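Local coordinates for protein phytase (Citrobacter braakii, PDB 3ZHC) that belongs to branch 2 of the histidine phosphatase superfamily, a family of enzymes that pair a mixed beta sheet with surrounding helices, at residues Q376-R379 / D380-D383; E240-L243 / L244-A247; Q137-E140 / E141-D144. The protein carries 2 engineered substitutions. One frame throughout, in Å; residues are numbered along the deposited sequence.

Contact 1 (Q376-R379 / D380-D383); sequences QTLR and DMRD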
loop_
_atom_site.group_PDB
_atom_site.type_symbol
_atom_site.label_atom_id
_atom_site.label_comp_id
_atom_site.label_asym_id
_atom_site.label_seq_id
_atom_site.Cartn_x
_atom_site.Cartn_y
_atom_site.Cartn_z
ATOM N N GLN B 376 13.363 12.652 3.646
ATOM C CA GLN B 376 13.308 13.459 2.429
ATOM C C GLN B 376 12.716 12.633 1.343
ATOM O O GLN B 376 13.056 11.437 1.212
ATOM C CB GLN B 376 14.700 13.887 2.001
ATOM C CG GLN B 376 15.316 14.966 2.908
ATOM C CD GLN B 376 16.796 14.796 3.095
ATOM O OE1 GLN B 376 17.248 13.722 3.436
ATOM N NE2 GLN B 376 17.563 15.867 2.889
ATOM N N THR B 377 11.830 13.237 0.539
ATOM C CA THR B 377 11.298 12.562 -0.642
ATOM C C THR B 377 12.454 12.319 -1.617
ATOM O O THR B 377 13.501 12.989 -1.535
ATOM C CB THR B 377 10.173 13.362 -1.343
ATOM O OG1 THR B 377 10.651 14.650 -1.729
ATOM C CG2 THR B 377 8.968 13.534 -0.418
ATOM N N LEU B 378 12.276 11.368 -2.524
ATOM C CA LEU B 378 13.315 11.028 -3.512
ATOM C C LEU B 378 13.633 12.245 -4.414
ATOM O O LEU B 378 14.776 12.475 -4.778
ATOM C CB LEU B 378 12.890 9.788 -4.333
ATOM C CG LEU B 378 13.885 9.141 -5.313
ATOM C CD1 LEU B 378 15.223 8.837 -4.637
ATOM C CD2 LEU B 378 13.284 7.877 -5.923
ATOM N N ARG B 379 12.591 13.002 -4.747
ATOM C CA ARG B 379 12.698 14.269 -5.482
ATOM C C ARG B 379 13.565 15.270 -4.706
ATOM O O ARG B 379 14.455 15.910 -5.286
ATOM C CB ARG B 379 11.296 14.849 -5.692
ATOM C CG ARG B 379 11.160 16.028 -6.659
ATOM C CD ARG B 379 11.237 15.598 -8.115
ATOM N NE ARG B 379 12.595 15.673 -8.681
ATOM C CZ ARG B 379 12.966 15.127 -9.846
ATOM N NH1 ARG B 379 12.093 14.427 -10.616
ATOM N NH2 ARG B 379 14.222 15.270 -10.257
ATOM N N ASP B 380 13.304 15.395 -3.389
ATOM C CA ASP B 380 14.086 16.318 -2.520
ATOM C C ASP B 380 15.555 15.873 -2.330
ATOM O O ASP B 380 16.404 16.700 -2.019
ATOM C CB ASP B 380 13.397 16.535 -1.143
ATOM C CG ASP B 380 12.140 17.471 -1.220
ATOM O OD1 ASP B 380 11.707 17.879 -2.335
ATOM O OD2 ASP B 380 11.588 17.797 -0.142
ATOM N N MET B 381 15.837 14.576 -2.509
ATOM C CA MET B 381 17.212 14.070 -2.503
ATOM C C MET B 381 17.847 14.447 -3.822
ATOM O O MET B 381 18.900 15.072 -3.847
ATOM C CB MET B 381 17.253 12.563 -2.310
ATOM C CG MET B 381 16.795 12.127 -0.925
ATOM S SD MET B 381 16.677 10.365 -0.734
ATOM C CE MET B 381 16.210 10.246 1.008
ATOM N N ARG B 382 17.176 14.057 -4.911
ATOM C CA ARG B 382 17.589 14.343 -6.295
ATOM C C ARG B 382 17.944 15.806 -6.518
ATOM O O ARG B 382 18.979 16.096 -7.094
ATOM C CB ARG B 382 16.456 13.941 -7.269
ATOM C CG ARG B 382 16.761 14.044 -8.786
ATOM C CD ARG B 382 17.846 13.125 -9.166
ATOM N NE ARG B 382 18.009 12.952 -10.620
ATOM C CZ ARG B 382 18.838 12.059 -11.182
ATOM N NH1 ARG B 382 19.589 11.241 -10.422
ATOM N NH2 ARG B 382 18.925 11.974 -12.511
ATOM N N ASP B 383 17.086 16.707 -6.047
ATOM C CA ASP B 383 17.282 18.163 -6.192
ATOM C C ASP B 383 18.114 18.816 -5.080
ATOM O O ASP B 383 18.505 19.973 -5.219
ATOM C CB ASP B 383 15.919 18.875 -6.214
ATOM C CG ASP B 383 15.016 18.413 -7.338
ATOM O OD1 ASP B 383 15.499 17.992 -8.398
ATOM O OD2 ASP B 383 13.794 18.481 -7.147
HETATM O O HOH W 1 16.515 17.695 0.757
HETATM O O HOH W 2 11.196 15.858 1.457
#
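From T377 onward the backbone turns into the short helix 378-382, where M381 N bonds to T377 O, R382 N to L378 O and D383 N to R379 O, the last two at 2.9 Å. T377 is the N-cap. Its OG1 accepts D380 N at 3.2 Å with an N-H...O angle of 152°, and it can do so because chi1 (58°) tucks the hydroxyl between the backbone N and the carbonyl carbon, over the start of the helix. The opposite leg, which in a capping box would run directly, goes through a water that accepts from T377 N (2.8 Å) and donates to D380 OD2. A second water takes Q376 NE2 and gives to D380 O; the same amide nitrogen also donates to L76 O.

M381 runs extended back along the entry to the helix, its CE 3.4 Å from Q376 O and its CG 4.0 Å from Q376 CB. On the far flank, R379 sets the NE side of its guanidinium against D383, with OD2 near the guanidinium plane and the two flat groups only 16° apart. This salt bridge is weak at 3.4 Å from NE to OD2. The terminal NH2 of R379 lies obliquely 3.2 Å from R382 CG, while the guanidinium of R382 turns off to M250 O and E246 O. The first turn thus has its D380 amide satisfied by a side chain, and the carboxylate of D380, close to the amino end of the helix, would probably be stabilised by the helix dipole.

Contact 2 (E240-L243 / L244-A247); sequences EIFL and LQEA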
loop_
_atom_site.group_PDB
_atom_site.type_symbol
_atom_site.label_atom_id
_atom_site.label_comp_id
_atom_site.label_asym_id
_atom_site.label_seq_id
_atom_site.Cartn_x
_atom_site.Cartn_y
_atom_site.Cartn_z
ATOM N N GLU B 240 17.598 -1.151 -4.413
ATOM C CA GLU B 240 18.181 -0.150 -3.510
ATOM C C GLU B 240 19.261 0.643 -4.248
ATOM O O GLU B 240 19.364 1.862 -4.067
ATOM C CB GLU B 240 18.739 -0.804 -2.244
ATOM C CG GLU B 240 19.438 0.139 -1.247
ATOM C CD GLU B 240 18.515 1.197 -0.577
ATOM O OE1 GLU B 240 17.262 1.146 -0.730
ATOM O OE2 GLU B 240 19.077 2.074 0.118
ATOM N N ILE B 241 20.061 -0.048 -5.077
ATOM C CA ILE B 241 21.108 0.625 -5.870
ATOM C C ILE B 241 20.449 1.674 -6.793
ATOM O O ILE B 241 20.929 2.804 -6.878
ATOM C CB ILE B 241 22.018 -0.360 -6.653
ATOM C CG1 ILE B 241 22.858 -1.185 -5.680
ATOM C CG2 ILE B 241 22.950 0.393 -7.609
ATOM C CD1 ILE B 241 23.660 -2.308 -6.316
ATOM N N PHE B 242 19.351 1.314 -7.444
ATOM C CA PHE B 242 18.648 2.297 -8.303
ATOM C C PHE B 242 18.191 3.520 -7.499
ATOM O O PHE B 242 18.366 4.647 -7.961
ATOM C CB PHE B 242 17.475 1.687 -9.063
ATOM C CG PHE B 242 17.852 0.541 -9.987
ATOM C CD1 PHE B 242 19.034 0.563 -10.749
ATOM C CD2 PHE B 242 16.992 -0.565 -10.119
ATOM C CE1 PHE B 242 19.359 -0.504 -11.609
ATOM C CE2 PHE B 242 17.312 -1.635 -10.977
ATOM C CZ PHE B 242 18.491 -1.605 -11.717
ATOM N N LEU B 243 17.625 3.287 -6.305
ATOM C CA LEU B 243 17.213 4.379 -5.403
ATOM C C LEU B 243 18.395 5.249 -5.040
ATOM O O LEU B 243 18.301 6.469 -5.095
ATOM C CB LEU B 243 16.592 3.848 -4.109
ATOM C CG LEU B 243 15.967 4.929 -3.196
ATOM C CD1 LEU B 243 14.444 4.947 -3.349
ATOM C CD2 LEU B 243 16.370 4.731 -1.735
ATOM N N LEU B 244 19.507 4.603 -4.658
ATOM C CA LEU B 244 20.765 5.320 -4.315
ATOM C C LEU B 244 21.289 6.165 -5.491
ATOM O O LEU B 244 21.685 7.323 -5.296
ATOM C CB LEU B 244 21.825 4.348 -3.822
ATOM C CG LEU B 244 21.516 3.726 -2.433
ATOM C CD1 LEU B 244 22.379 2.462 -2.178
ATOM C CD2 LEU B 244 21.674 4.739 -1.303
ATOM N N GLN B 245 21.278 5.590 -6.706
ATOM C CA GLN B 245 21.687 6.336 -7.925
ATOM C C GLN B 245 20.885 7.648 -8.073
ATOM O O GLN B 245 21.470 8.736 -8.291
ATOM C CB GLN B 245 21.498 5.493 -9.184
ATOM C CG GLN B 245 22.455 4.381 -9.349
ATOM C CD GLN B 245 22.106 3.476 -10.526
ATOM O OE1 GLN B 245 21.098 3.685 -11.225
ATOM N NE2 GLN B 245 22.937 2.464 -10.756
ATOM N N GLU B 246 19.556 7.523 -7.944
ATOM C CA GLU B 246 18.629 8.657 -8.011
ATOM C C GLU B 246 18.919 9.687 -6.900
ATOM O O GLU B 246 19.142 10.868 -7.188
ATOM C CB GLU B 246 17.185 8.156 -7.912
ATOM C CG GLU B 246 16.072 9.218 -8.104
ATOM C CD GLU B 246 15.950 9.752 -9.528
ATOM O OE1 GLU B 246 16.223 9.032 -10.498
ATOM O OE2 GLU B 246 15.562 10.914 -9.664
ATOM N N ALA B 247 18.919 9.238 -5.650
ATOM C CA ALA B 247 19.193 10.132 -4.480
ATOM C C ALA B 247 20.574 10.826 -4.551
ATOM O O ALA B 247 20.733 11.945 -4.065
ATOM C CB ALA B 247 19.050 9.363 -3.169
#
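The ring of F242 meets the amide of Q245 at its edge: OE1 lies near the ring plane, 3.8 Å from CD1, and the two flat groups are 63° apart. Both belong to the last two turns of helix 231-247 in the histidine phosphatase fold, and their side chains run side by side in the same direction. Around the ring stand L188, V191 and L192 of helix 182-192. The polar partner of Q245 OE1 is A254 N, a bond that pins the amide; its other end, NE2, is 3.8 Å from I241 CG2.

A second flat group, the carboxylate of E240, faces another side of the helix. Its OE2 forms a salt bridge with R38, the arginine of the family's RHG sequence, and a bound formic acid lies about 3 Å from the side chain. L244 packs against this glutamate with both branches: CD1 is 3.9 Å from E240 CG, and CD2 is 4.0 Å from OE2. With CG of L244 anti to its own carbonyl carbon (chi1 -69°), the leucine leans back over the preceding turn, which brings CG to 3.3 Å from E240 O.

L243 and A247, one turn apart, both touch L378 of helix 378-382. Four successive i to i+4 backbone bonds tie the two turns together, the straightest running from A247 N to L243 O at 2.9 Å and 177°.

Contact 3 (Q137-E140 / E141-D144); sequences QKDE and EKND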
loop_
_atom_site.group_PDB
_atom_site.type_symbol
_atom_site.label_atom_id
_atom_site.label_comp_id
_atom_site.label_asym_id
_atom_site.label_seq_id
_atom_site.Cartn_x
_atom_site.Cartn_y
_atom_site.Cartn_z
ATOM N N GLN B 137 32.640 3.360 18.999
ATOM C CA GLN B 137 33.661 2.451 19.541
ATOM C C GLN B 137 34.944 2.667 18.762
ATOM O O GLN B 137 34.918 2.682 17.546
ATOM C CB GLN B 137 33.223 0.967 19.471
ATOM C CG GLN B 137 31.946 0.636 20.258
ATOM C CD GLN B 137 32.069 0.923 21.758
ATOM O OE1 GLN B 137 31.345 1.761 22.303
ATOM N NE2 GLN B 137 32.989 0.237 22.419
ATOM N N LYS B 138 36.062 2.844 19.480
ATOM C CA LYS B 138 37.380 3.129 18.847
ATOM C C LYS B 138 38.069 1.881 18.291
ATOM O O LYS B 138 38.978 2.011 17.452
ATOM C CB LYS B 138 38.305 3.902 19.813
ATOM C CG LYS B 138 37.735 5.295 20.265
ATOM C CD LYS B 138 37.651 6.300 19.105
ATOM C CE LYS B 138 37.064 7.634 19.533
ATOM N NZ LYS B 138 35.629 7.520 19.944
ATOM N N ASP B 139 37.665 0.676 18.742
ATOM C CA ASP B 139 38.144 -0.574 18.115
ATOM C C ASP B 139 37.333 -0.701 16.810
ATOM O O ASP B 139 36.338 -1.452 16.727
ATOM C CB ASP B 139 37.986 -1.788 19.044
ATOM C CG ASP B 139 38.619 -3.092 18.462
ATOM O OD1 ASP B 139 39.281 -3.058 17.382
ATOM O OD2 ASP B 139 38.447 -4.163 19.106
ATOM N N GLU B 140 37.778 0.050 15.790
ATOM C CA GLU B 140 37.039 0.189 14.494
ATOM C C GLU B 140 37.075 -1.051 13.556
ATOM O O GLU B 140 36.445 -1.027 12.473
ATOM C CB GLU B 140 37.516 1.465 13.747
ATOM C CG GLU B 140 37.211 2.769 14.520
ATOM C CD GLU B 140 37.801 4.023 13.862
ATOM O OE1 GLU B 140 37.340 4.411 12.758
ATOM O OE2 GLU B 140 38.721 4.623 14.463
ATOM N N GLU B 141 37.805 -2.108 13.967
ATOM C CA GLU B 141 37.817 -3.392 13.269
ATOM C C GLU B 141 36.551 -4.159 13.708
ATOM O O GLU B 141 35.742 -4.627 12.871
ATOM C CB GLU B 141 39.081 -4.248 13.612
ATOM C CG GLU B 141 40.503 -3.515 13.643
ATOM C CD GLU B 141 41.100 -3.171 12.256
ATOM O OE1 GLU B 141 40.379 -3.284 11.222
ATOM O OE2 GLU B 141 42.307 -2.785 12.221
ATOM N N LYS B 142 36.402 -4.263 15.043
ATOM C CA LYS B 142 35.328 -5.022 15.729
ATOM C C LYS B 142 33.918 -4.371 15.534
ATOM O O LYS B 142 33.806 -3.236 14.994
ATOM C CB LYS B 142 35.712 -5.175 17.246
ATOM C CG LYS B 142 35.202 -6.444 17.983
ATOM C CD LYS B 142 34.106 -6.154 19.016
ATOM C CE LYS B 142 33.743 -7.421 19.832
ATOM N NZ LYS B 142 34.882 -7.957 20.653
ATOM N N ASN B 143 32.857 -5.087 15.956
ATOM C CA ASN B 143 31.463 -4.586 15.810
ATOM C C ASN B 143 30.912 -3.946 17.085
ATOM O O ASN B 143 31.301 -4.325 18.196
ATOM C CB ASN B 143 30.507 -5.700 15.328
ATOM C CG ASN B 143 30.080 -6.655 16.442
ATOM O OD1 ASN B 143 30.901 -7.401 17.007
ATOM N ND2 ASN B 143 28.780 -6.639 16.761
ATOM N N ASP B 144 30.007 -2.975 16.908
ATOM C CA ASP B 144 29.334 -2.310 18.021
ATOM C C ASP B 144 28.016 -3.062 18.274
ATOM O O ASP B 144 27.124 -3.000 17.435
ATOM C CB ASP B 144 29.083 -0.830 17.713
ATOM C CG ASP B 144 28.553 -0.045 18.924
ATOM O OD1 ASP B 144 27.940 -0.639 19.846
ATOM O OD2 ASP B 144 28.747 1.172 18.947
HETATM O O HOH W 3 30.334 2.636 17.550
#
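D144 OD2 is gripped from two sources: a water donates to it at 2.6 Å, and Y310 OH is hydrogen-bonded to it, while Q137 CG rests 3.5 Å away. The same water accepts from Q137 N at 2.8 Å, bridging Q137 and D144 across the mouth of a turn in the surface loop between strand 134-135 and helix 159-169. The turn has no regular helix or strand, and its reversal includes an inverse gamma turn centred on D139, closed by a weak bond from E140 N to K138 O.

Q137 and D144 cross at about a right angle, with the amide and carboxylate planes 67° apart. Because Q137 is bent at chi2 (-61°), it is the aliphatic CG, and not the amide, that lies against the carboxylate, and Q137 also touches R309 and Y310. The remaining oxygen of D144, OD1, takes a salt bridge from R309 NH2 and a hydrogen bond from L146 N. This buried acid is therefore satisfied at both oxygens, and the nearby arginine would be expected to favour its charged form.

At the tip of the turn, D139 to K142, the side chains are exposed and their contacts looser. D139, its CG anti to the backbone N (chi1 -174°), swings its carboxylate over the following residues: OD1 is 4.0 Å from E141 CB. K142 crosses it obliquely, but the ammonium group turns off and NZ stays 5.4 Å from D139 OD2, too far for a salt bridge. E140 and E141 both touch crystal neighbours, so their observed positions may partly reflect the lattice; E140 also has a long, weak ion pair with R116. What D139 does touch on the lysine is its root, where OD2 comes within 3.5 Å of K142 CB.

Overall arrangement
Contacts 1 and 2 meet: their centres are 11 Å apart, and helix 378-382 packs on the end of helix 231-247. M381 SD rests on A247 CB at 3.5 Å, and a salt bridge joins R382 NE to E246 OE2 at 3.3 Å. Contact 2 is the buried one, mostly apolar and held by regular helical bonds; contact 1, partly buried, sets a capped helix start and water bridges against an exposed charged flank. Contact 3 stands apart on the surface, its nearest atoms about 20 Å from contact 2 and about 23 Å from contact 1. Lacking helical bonds, it relies on a water and a buried aspartate.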